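Local coordinates for probable arylamine n-acetyl transferase (Mycobacterium abscessus, PDB 4GUZ), which probably transfers the acetyl group of acetyl-coenzyme A to arylamine substrates, at residues W155-L159 and W185-H189; F134-L139 and Q223-P227; I142-E147 and R158-G162. All coordinates share one frame; numbering follows the deposited sequence.

Contact 1: W155-L159 and W185-H189; sequences WTYRL and WLSRH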
loop_
_atom_site.group_PDB
_atom_site.type_symbol
_atom_site.label_atom_id
_atom_site.label_comp_id
_atom_site.label_asym_id
_atom_site.label_seq_id
_atom_site.Cartn_x
_atom_site.Cartn_y
_atom_site.Cartn_z
ATOM N N TRP A 155 7.655 -3.506 14.403
ATOM C CA TRP A 155 7.954 -2.283 13.670
ATOM C C TRP A 155 7.681 -1.105 14.551
ATOM O O TRP A 155 6.872 -1.206 15.480
ATOM C CB TRP A 155 7.113 -2.194 12.383
ATOM C CG TRP A 155 7.215 -3.434 11.544
ATOM C CD1 TRP A 155 6.371 -4.507 11.562
ATOM C CD2 TRP A 155 8.314 -3.795 10.697
ATOM N NE1 TRP A 155 6.863 -5.506 10.751
ATOM C CE2 TRP A 155 8.049 -5.087 10.193
ATOM C CE3 TRP A 155 9.453 -3.108 10.231
ATOM C CZ2 TRP A 155 8.883 -5.712 9.256
ATOM C CZ3 TRP A 155 10.301 -3.747 9.329
ATOM C CH2 TRP A 155 10.017 -5.032 8.854
ATOM N N THR A 156 8.354 0.016 14.273
ATOM C CA THR A 156 8.169 1.261 15.028
ATOM C C THR A 156 8.072 2.411 14.044
ATOM O O THR A 156 8.874 2.502 13.107
ATOM C CB THR A 156 9.287 1.475 16.066
ATOM O OG1 THR A 156 9.565 0.244 16.722
ATOM C CG2 THR A 156 8.918 2.518 17.116
ATOM N N TYR A 157 7.094 3.289 14.273
ATOM C CA TYR A 157 6.857 4.458 13.432
ATOM C C TYR A 157 6.889 5.727 14.254
ATOM O O TYR A 157 6.646 5.708 15.471
ATOM C CB TYR A 157 5.494 4.332 12.710
ATOM C CG TYR A 157 5.439 3.123 11.798
ATOM C CD1 TYR A 157 6.159 3.093 10.604
ATOM C CD2 TYR A 157 4.679 2.007 12.130
ATOM C CE1 TYR A 157 6.174 1.956 9.801
ATOM C CE2 TYR A 157 4.685 0.863 11.331
ATOM C CZ TYR A 157 5.444 0.840 10.172
ATOM O OH TYR A 157 5.449 -0.274 9.361
ATOM N N ARG A 158 7.172 6.837 13.586
ATOM C CA ARG A 158 7.114 8.154 14.198
ATOM C C ARG A 158 6.250 9.032 13.327
ATOM O O ARG A 158 6.424 9.062 12.113
ATOM C CB ARG A 158 8.482 8.792 14.393
ATOM C CG ARG A 158 8.382 10.049 15.277
ATOM C CD ARG A 158 9.469 11.044 15.013
ATOM N NE ARG A 158 9.447 12.110 16.015
ATOM C CZ ARG A 158 10.397 13.030 16.136
ATOM N NH1 ARG A 158 11.445 13.024 15.319
ATOM N NH2 ARG A 158 10.306 13.966 17.074
ATOM N N LEU A 159 5.293 9.705 13.942
ATOM C CA LEU A 159 4.400 10.628 13.256
ATOM C C LEU A 159 4.723 12.017 13.772
ATOM O O LEU A 159 4.839 12.190 14.971
ATOM C CB LEU A 159 2.946 10.226 13.554
ATOM C CG LEU A 159 1.826 10.953 12.817
ATOM C CD1 LEU A 159 1.849 10.672 11.325
ATOM C CD2 LEU A 159 0.472 10.543 13.378
ATOM N N TRP A 185 15.352 7.963 12.940
ATOM C CA TRP A 185 14.218 7.732 12.061
ATOM C C TRP A 185 14.562 7.931 10.625
ATOM O O TRP A 185 15.419 8.756 10.318
ATOM C CB TRP A 185 13.101 8.732 12.440
ATOM C CG TRP A 185 12.676 8.584 13.869
ATOM C CD1 TRP A 185 13.117 9.313 14.941
ATOM C CD2 TRP A 185 11.887 7.523 14.401
ATOM N NE1 TRP A 185 12.577 8.816 16.102
ATOM C CE2 TRP A 185 11.819 7.710 15.802
ATOM C CE3 TRP A 185 11.199 6.440 13.826
ATOM C CZ2 TRP A 185 11.094 6.853 16.635
ATOM C CZ3 TRP A 185 10.474 5.594 14.653
ATOM C CH2 TRP A 185 10.424 5.802 16.038
ATOM N N LEU A 186 13.856 7.211 9.735
ATOM C CA LEU A 186 13.950 7.386 8.284
ATOM C C LEU A 186 12.593 7.876 7.780
ATOM O O LEU A 186 11.619 7.126 7.888
ATOM C CB LEU A 186 14.355 6.077 7.564
ATOM C CG LEU A 186 14.412 6.156 6.012
ATOM C CD1 LEU A 186 15.579 7.063 5.528
ATOM C CD2 LEU A 186 14.507 4.767 5.382
ATOM N N SER A 187 12.512 9.103 7.212
ATOM C CA SER A 187 11.220 9.566 6.675
ATOM C C SER A 187 10.722 8.619 5.590
ATOM O O SER A 187 11.505 8.226 4.721
ATOM C CB SER A 187 11.309 10.986 6.121
ATOM O OG SER A 187 12.112 11.045 4.950
ATOM N N ARG A 188 9.434 8.226 5.655
ATOM C CA ARG A 188 8.817 7.396 4.613
ATOM C C ARG A 188 8.125 8.309 3.628
ATOM O O ARG A 188 8.511 8.397 2.477
ATOM C CB ARG A 188 7.803 6.401 5.191
ATOM C CG ARG A 188 8.350 5.047 5.454
ATOM C CD ARG A 188 7.208 4.112 5.745
ATOM N NE ARG A 188 7.740 2.809 6.118
ATOM C CZ ARG A 188 7.002 1.754 6.411
ATOM N NH1 ARG A 188 5.676 1.840 6.407
ATOM N NH2 ARG A 188 7.582 0.606 6.737
ATOM N N HIS A 189 7.088 8.997 4.099
ATOM C CA HIS A 189 6.327 9.934 3.285
ATOM C C HIS A 189 5.880 11.134 4.106
ATOM O O HIS A 189 5.906 11.100 5.342
ATOM C CB HIS A 189 5.097 9.225 2.658
ATOM C CG HIS A 189 4.166 8.532 3.618
ATOM N ND1 HIS A 189 3.362 9.243 4.486
ATOM C CD2 HIS A 189 3.854 7.214 3.709
ATOM C CE1 HIS A 189 2.661 8.341 5.146
ATOM N NE2 HIS A 189 2.897 7.102 4.684
#

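Contact 2: F134-L139 and Q223-P227; sequences FGTSPL and QQISP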
loop_
_atom_site.group_PDB
_atom_site.type_symbol
_atom_site.label_atom_id
_atom_site.label_comp_id
_atom_site.label_asym_id
_atom_site.label_seq_id
_atom_site.Cartn_x
_atom_site.Cartn_y
_atom_site.Cartn_z
ATOM N N PHE A 134 1.037 0.589 1.235
ATOM C CA PHE A 134 2.441 0.960 1.076
ATOM C C PHE A 134 3.343 -0.272 0.816
ATOM O O PHE A 134 4.455 -0.105 0.323
ATOM C CB PHE A 134 2.916 1.752 2.315
ATOM C CG PHE A 134 4.321 2.321 2.231
ATOM C CD1 PHE A 134 4.571 3.502 1.543
ATOM C CD2 PHE A 134 5.390 1.674 2.849
ATOM C CE1 PHE A 134 5.868 4.025 1.467
ATOM C CE2 PHE A 134 6.691 2.195 2.765
ATOM C CZ PHE A 134 6.920 3.366 2.077
ATOM N N GLY A 135 2.856 -1.478 1.079
ATOM C CA GLY A 135 3.662 -2.690 0.909
ATOM C C GLY A 135 4.150 -3.076 2.291
ATOM O O GLY A 135 3.560 -3.953 2.917
ATOM N N THR A 136 5.115 -2.295 2.848
ATOM C CA THR A 136 5.582 -2.497 4.241
ATOM C C THR A 136 4.753 -1.579 5.114
ATOM O O THR A 136 5.258 -0.792 5.919
ATOM C CB THR A 136 7.094 -2.283 4.376
ATOM O OG1 THR A 136 7.444 -1.016 3.804
ATOM C CG2 THR A 136 7.905 -3.409 3.733
ATOM N N SER A 137 3.455 -1.697 4.943
ATOM C CA SER A 137 2.449 -0.878 5.560
ATOM C C SER A 137 2.296 -1.087 7.064
ATOM O O SER A 137 2.450 -2.205 7.562
ATOM C CB SER A 137 1.094 -1.190 4.917
ATOM O OG SER A 137 0.799 -0.260 3.892
ATOM N N PRO A 138 1.878 -0.024 7.788
ATOM C CA PRO A 138 1.500 -0.205 9.182
ATOM C C PRO A 138 0.378 -1.229 9.257
ATOM O O PRO A 138 -0.468 -1.298 8.348
ATOM C CB PRO A 138 1.009 1.191 9.584
ATOM C CG PRO A 138 1.731 2.114 8.671
ATOM C CD PRO A 138 1.660 1.378 7.374
ATOM N N LEU A 139 0.415 -2.087 10.292
ATOM C CA LEU A 139 -0.581 -3.146 10.441
ATOM C C LEU A 139 -1.801 -2.627 11.157
ATOM O O LEU A 139 -2.784 -3.344 11.269
ATOM C CB LEU A 139 -0.004 -4.358 11.184
ATOM C CG LEU A 139 1.179 -5.076 10.515
ATOM C CD1 LEU A 139 1.826 -6.025 11.470
ATOM C CD2 LEU A 139 0.745 -5.862 9.301
ATOM N N GLN A 223 6.220 -6.652 -2.406
ATOM C CA GLN A 223 6.427 -6.500 -0.963
ATOM C C GLN A 223 5.483 -7.357 -0.155
ATOM O O GLN A 223 4.388 -7.671 -0.613
ATOM C CB GLN A 223 6.252 -5.021 -0.558
ATOM C CG GLN A 223 7.142 -4.009 -1.323
ATOM C CD GLN A 223 6.959 -2.635 -0.757
ATOM O OE1 GLN A 223 7.334 -2.371 0.379
ATOM N NE2 GLN A 223 6.324 -1.730 -1.515
ATOM N N GLN A 224 5.913 -7.726 1.067
ATOM C CA GLN A 224 5.091 -8.489 2.005
ATOM C C GLN A 224 5.539 -8.148 3.409
ATOM O O GLN A 224 6.735 -8.088 3.658
ATOM C CB GLN A 224 5.187 -10.020 1.729
ATOM C CG GLN A 224 4.371 -10.898 2.709
ATOM C CD GLN A 224 4.762 -12.350 2.545
ATOM O OE1 GLN A 224 4.308 -13.057 1.624
ATOM N NE2 GLN A 224 5.679 -12.805 3.386
ATOM N N ILE A 225 4.586 -7.898 4.331
ATOM C CA ILE A 225 4.941 -7.589 5.717
ATOM C C ILE A 225 4.141 -8.513 6.650
ATOM O O ILE A 225 3.034 -8.955 6.323
ATOM C CB ILE A 225 4.786 -6.069 6.052
ATOM C CG1 ILE A 225 5.489 -5.682 7.385
ATOM C CG2 ILE A 225 3.326 -5.605 5.969
ATOM C CD1 ILE A 225 5.741 -4.151 7.664
ATOM N N SER A 226 4.774 -8.859 7.771
ATOM C CA SER A 226 4.249 -9.696 8.834
ATOM C C SER A 226 4.505 -8.973 10.156
ATOM O O SER A 226 5.317 -8.040 10.173
ATOM C CB SER A 226 4.964 -11.055 8.817
ATOM O OG SER A 226 4.780 -11.751 7.594
ATOM N N PRO A 227 3.954 -9.429 11.312
ATOM C CA PRO A 227 4.276 -8.749 12.582
ATOM C C PRO A 227 5.780 -8.750 12.937
ATOM O O PRO A 227 6.252 -7.798 13.568
ATOM C CB PRO A 227 3.468 -9.550 13.612
ATOM C CG PRO A 227 2.317 -10.110 12.832
ATOM C CD PRO A 227 2.966 -10.509 11.524
HETATM O O HOH W 1 2.325 -6.223 1.675
#

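Contact 3: I142-E147 and R158-G162; sequences IRLVDE and RLRRG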
loop_
_atom_site.group_PDB
_atom_site.type_symbol
_atom_site.label_atom_id
_atom_site.label_comp_id
_atom_site.label_asym_id
_atom_site.label_seq_id
_atom_site.Cartn_x
_atom_site.Cartn_y
_atom_site.Cartn_z
ATOM N N ILE A 142 -3.358 4.574 12.494
ATOM C CA ILE A 142 -2.522 5.405 13.353
ATOM C C ILE A 142 -3.297 6.654 13.715
ATOM O O ILE A 142 -3.765 7.365 12.816
ATOM C CB ILE A 142 -1.161 5.723 12.642
ATOM C CG1 ILE A 142 -0.293 4.442 12.480
ATOM C CG2 ILE A 142 -0.383 6.825 13.373
ATOM C CD1 ILE A 142 0.971 4.604 11.591
ATOM N N ARG A 143 -3.416 6.927 15.023
ATOM C CA ARG A 143 -4.083 8.121 15.576
ATOM C C ARG A 143 -3.398 9.365 15.076
ATOM O O ARG A 143 -2.202 9.536 15.295
ATOM C CB ARG A 143 -4.044 8.086 17.119
ATOM C CG ARG A 143 -4.864 9.151 17.811
ATOM C CD ARG A 143 -4.865 8.900 19.302
ATOM N NE ARG A 143 -6.102 8.238 19.700
ATOM C CZ ARG A 143 -6.181 7.128 20.423
ATOM N NH1 ARG A 143 -5.079 6.524 20.850
ATOM N NH2 ARG A 143 -7.364 6.606 20.716
ATOM N N LEU A 144 -4.143 10.231 14.394
ATOM C CA LEU A 144 -3.566 11.458 13.875
ATOM C C LEU A 144 -3.426 12.448 15.008
ATOM O O LEU A 144 -4.409 12.975 15.528
ATOM C CB LEU A 144 -4.388 12.017 12.710
ATOM C CG LEU A 144 -3.711 13.044 11.818
ATOM C CD1 LEU A 144 -2.690 12.390 10.872
ATOM C CD2 LEU A 144 -4.749 13.770 11.001
ATOM N N VAL A 145 -2.192 12.608 15.448
ATOM C CA VAL A 145 -1.776 13.512 16.526
ATOM C C VAL A 145 -0.629 14.335 15.971
ATOM O O VAL A 145 -0.072 13.965 14.930
ATOM C CB VAL A 145 -1.397 12.765 17.847
ATOM C CG1 VAL A 145 -2.623 12.149 18.513
ATOM C CG2 VAL A 145 -0.306 11.722 17.631
ATOM N N ASP A 146 -0.250 15.422 16.650
ATOM C CA ASP A 146 0.854 16.265 16.165
ATOM C C ASP A 146 2.237 15.623 16.305
ATOM O O ASP A 146 3.173 16.032 15.603
ATOM C CB ASP A 146 0.856 17.617 16.866
ATOM C CG ASP A 146 -0.271 18.548 16.465
ATOM O OD1 ASP A 146 -1.260 18.068 15.853
ATOM O OD2 ASP A 146 -0.147 19.763 16.721
ATOM N N GLU A 147 2.396 14.654 17.212
ATOM C CA GLU A 147 3.666 13.963 17.348
ATOM C C GLU A 147 3.504 12.698 18.168
ATOM O O GLU A 147 2.906 12.746 19.238
ATOM C CB GLU A 147 4.733 14.893 17.969
ATOM C CG GLU A 147 6.152 14.432 17.714
ATOM C CD GLU A 147 6.738 13.461 18.711
ATOM O OE1 GLU A 147 6.045 13.099 19.694
ATOM O OE2 GLU A 147 7.905 13.059 18.503
ATOM N N ARG A 158 7.172 6.837 13.586
ATOM C CA ARG A 158 7.114 8.154 14.198
ATOM C C ARG A 158 6.250 9.032 13.327
ATOM O O ARG A 158 6.424 9.062 12.113
ATOM C CB ARG A 158 8.482 8.792 14.393
ATOM C CG ARG A 158 8.382 10.049 15.277
ATOM C CD ARG A 158 9.469 11.044 15.013
ATOM N NE ARG A 158 9.447 12.110 16.015
ATOM C CZ ARG A 158 10.397 13.030 16.136
ATOM N NH1 ARG A 158 11.445 13.024 15.319
ATOM N NH2 ARG A 158 10.306 13.966 17.074
ATOM N N LEU A 159 5.293 9.705 13.942
ATOM C CA LEU A 159 4.400 10.628 13.256
ATOM C C LEU A 159 4.723 12.017 13.772
ATOM O O LEU A 159 4.839 12.190 14.971
ATOM C CB LEU A 159 2.946 10.226 13.554
ATOM C CG LEU A 159 1.826 10.953 12.817
ATOM C CD1 LEU A 159 1.849 10.672 11.325
ATOM C CD2 LEU A 159 0.472 10.543 13.378
ATOM N N ARG A 160 4.926 12.987 12.880
ATOM C CA ARG A 160 5.244 14.348 13.297
ATOM C C ARG A 160 4.707 15.368 12.317
ATOM O O ARG A 160 5.075 15.352 11.139
ATOM C CB ARG A 160 6.759 14.537 13.446
ATOM C CG ARG A 160 7.111 15.816 14.165
ATOM C CD ARG A 160 8.574 15.865 14.513
ATOM N NE ARG A 160 8.874 17.097 15.240
ATOM C CZ ARG A 160 10.059 17.697 15.238
ATOM N NH1 ARG A 160 11.069 17.182 14.546
ATOM N NH2 ARG A 160 10.241 18.821 15.920
ATOM N N ARG A 161 3.895 16.288 12.844
ATOM C CA ARG A 161 3.275 17.416 12.147
ATOM C C ARG A 161 4.280 18.551 12.030
ATOM O O ARG A 161 5.048 18.797 12.965
ATOM C CB ARG A 161 2.024 17.906 12.917
ATOM C CG ARG A 161 1.159 18.906 12.147
ATOM C CD ARG A 161 -0.040 19.339 12.963
ATOM N NE ARG A 161 -0.978 20.145 12.183
ATOM C CZ ARG A 161 -2.230 20.384 12.563
ATOM N NH1 ARG A 161 -2.705 19.845 13.679
ATOM N NH2 ARG A 161 -3.029 21.122 11.810
ATOM N N GLY A 162 4.242 19.240 10.904
ATOM C CA GLY A 162 5.092 20.396 10.655
ATOM C C GLY A 162 4.925 20.978 9.271
ATOM O O GLY A 162 4.029 20.592 8.519
#

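Contact 1: W155-L159 and W185-H189
Trp185 lays one face of its indole over the side chain of Arg158. CB of Arg158 stands 3.5 Å from the centroid of the six-membered ring of Trp185 and only 8° off the ring normal, a clear CH-pi contact. Arg158 is extended, with CG opposite its own backbone N (chi1 -169°). The chain therefore runs on across the indole toward the pyrrole part, where Arg158 CD lies 4.0 Å from Trp185 NE1. The guanidinium continues past the indole to a salt bridge with Glu147. The far end of the indole reaches Thr156: Trp185 CH2 meets Thr156 CG2 at the ring edge, at 3.8 Å.

Further on, a classic beta bulge sets Arg188 and His189 together opposite Leu173 of strand 170-176. Arg188 reaches Tyr157. CE1 of Tyr157 sits over one face of the guanidinium, off its centre, 3.4 Å from Arg188 NH1. The two planes are steeply inclined, so this is not a flat stack. Arg188 NE forms a salt bridge with Glu175, and NH1 makes a weak hydrogen bond to Thr136 O. These partners, the salt bridge above all, hold the guanidinium beside the tyrosine. NE2 of His189, the next residue, is hydrogen-bonded to Asp131 OD2, a member of the probable Cys-His-Asp triad.

The two strands are not sheet neighbours. Strand 170-176 lies between them, and their axes cross at 70°, with a closest approach of 8.1 Å. Trp185 spans the gap to Thr156, Tyr157 and Arg158, and Arg188 to Tyr157. The contact rests mainly on flat surfaces and aliphatic carbons. Both arginines use their charge on acids of other strands. Toward this contact, Arg158 offers its methylene chain and Arg188 its guanidinium face.

Contact 2: F134-L139 and Q223-P227
Gly135 runs close against the side chain of Gln223 in a backbone conformation that residues with side chains rarely adopt (phi 100°, psi -72°). Gly135 CA is 3.7 Å from Gln223 CD. Where a side chain would begin on Gly135, the amide of Gln223 already sits. CG of Gln223 is opposite its carbonyl carbon (chi1 -55°), and the chain then runs out extended, crossing Thr136 at about a right angle. This brings Gln223 NE2 to Phe134 O, to which it donates a weak hydrogen bond of 3.1 Å. On the other side of the same amide, Gln223 OE1 packs 3.6 Å from Thr136 CG2.

Thr136 is the centre of an inverse gamma turn, which bends the loop back past strand 221-226. Ile225 packs against this turn. Its CG2 lies 3.5 Å from Gly135 O, and its CD1 rests against the backbone of Thr136. Leu139 extends the apolar contact along the strand. Leu139 CD2 faces Ile225 CG2 at 4.2 Å, and Leu139 CD1 lies 3.8 Å from Pro227 CA. Val43 of helix 32-45 also packs on Leu139 and Ile225.

The loop is braced from within. The backbone N of Phe134 donates to Ser137 OG at 2.8 Å, and the same hydroxyl is hydrogen-bonded to Asp131 O. A water 2.9 Å from Gly135 O lies between the loop and the strand.

The loop follows closely on Asp131, and the ring of Phe134 meets His116 edge-to-face. Cys79, His116 and Asp131 have charge-relay geometry, consistent with the Cys-His-Asp catalytic triad of arylamine N-acetyltransferases. The contact thus docks the loop beside this probable active site onto strand 221-226 of the five-stranded antiparallel sheet.

Contact 3: I142-E147 and R158-G162
Glu147 receives two N-H groups of Arg158 on a single carboxylate oxygen. Glu147 OE2 lies 2.9 Å from Arg158 NH2 and 3.1 Å from Arg158 NE, close to the guanidinium plane. The arginine approaches side-on and meets the anti side of the oxygen. The bend of the glutamate chain at chi2 (-88°) turns the carboxylate back to Arg158. The carboxylate stands nearly upright to the guanidinium, 86° between planes.

Asp146 pairs with Arg161 twice. Its carbonyl O accepts the backbone N-H of Arg161 at 2.9 Å, almost straight at 176°. Its carboxylate OD1 takes Arg161 NH1 at 3.2 Å on the syn side, in the guanidinium plane, as a salt bridge. Arg161 NH2 has a second acid, Asp169. The carbonyl O of Leu159 is approached by Glu147 CA at 3.2 Å in a CA-H...O contact. In the backbone, Leu159 is hydrogen-bonded with Ala148 and Arg160 with Thr172. Glu147 and Arg160 form an antiparallel non-hydrogen-bonded pair, and their CG atoms touch at 3.9 Å.

Behind this polar rim, Leu159 points CD2 into the curve of residues 142-145. It packs against Ile142 CG2 at 3.8 Å and lies 3.4 Å from Arg143 O. Val145 O, also near this methyl, accepts a hydrogen bond from Trp171 NE1.

Strands 142-143 and 147-152 are the two outermost strands of one antiparallel sheet, yet the short link 144-146 joins them directly. This closeness of the two edges is consistent with the beta-barrel domain of the family. Leu144 and Leu159 pack on Phe191 of strand 185-196 and Trp171 of strand 170-176.

Contacts 1 and 3 share Arg158 and Leu159 on strand 155-162, and their centres are about 10 Å apart. Arg158 joins them, with its methylenes in contact 1 and its charge in contact 3. Contacts 1 and 2 touch directly, with centres about 13 Å apart. Trp155 NE1 is 3.0 Å from Ser226 O, a probable hydrogen bond, and Trp155 CE2 is 3.5 Å from Ile225 CD1. Contacts 2 and 3 are about 19 Å apart between centres and meet only through adjoining sequence. Phe134 of contact 2 meets His116 of the probable Cys-His-Asp triad. His189 of contact 1 is hydrogen-bonded to Asp131 and its ring meets His116. Most of contact 3 is at the surface.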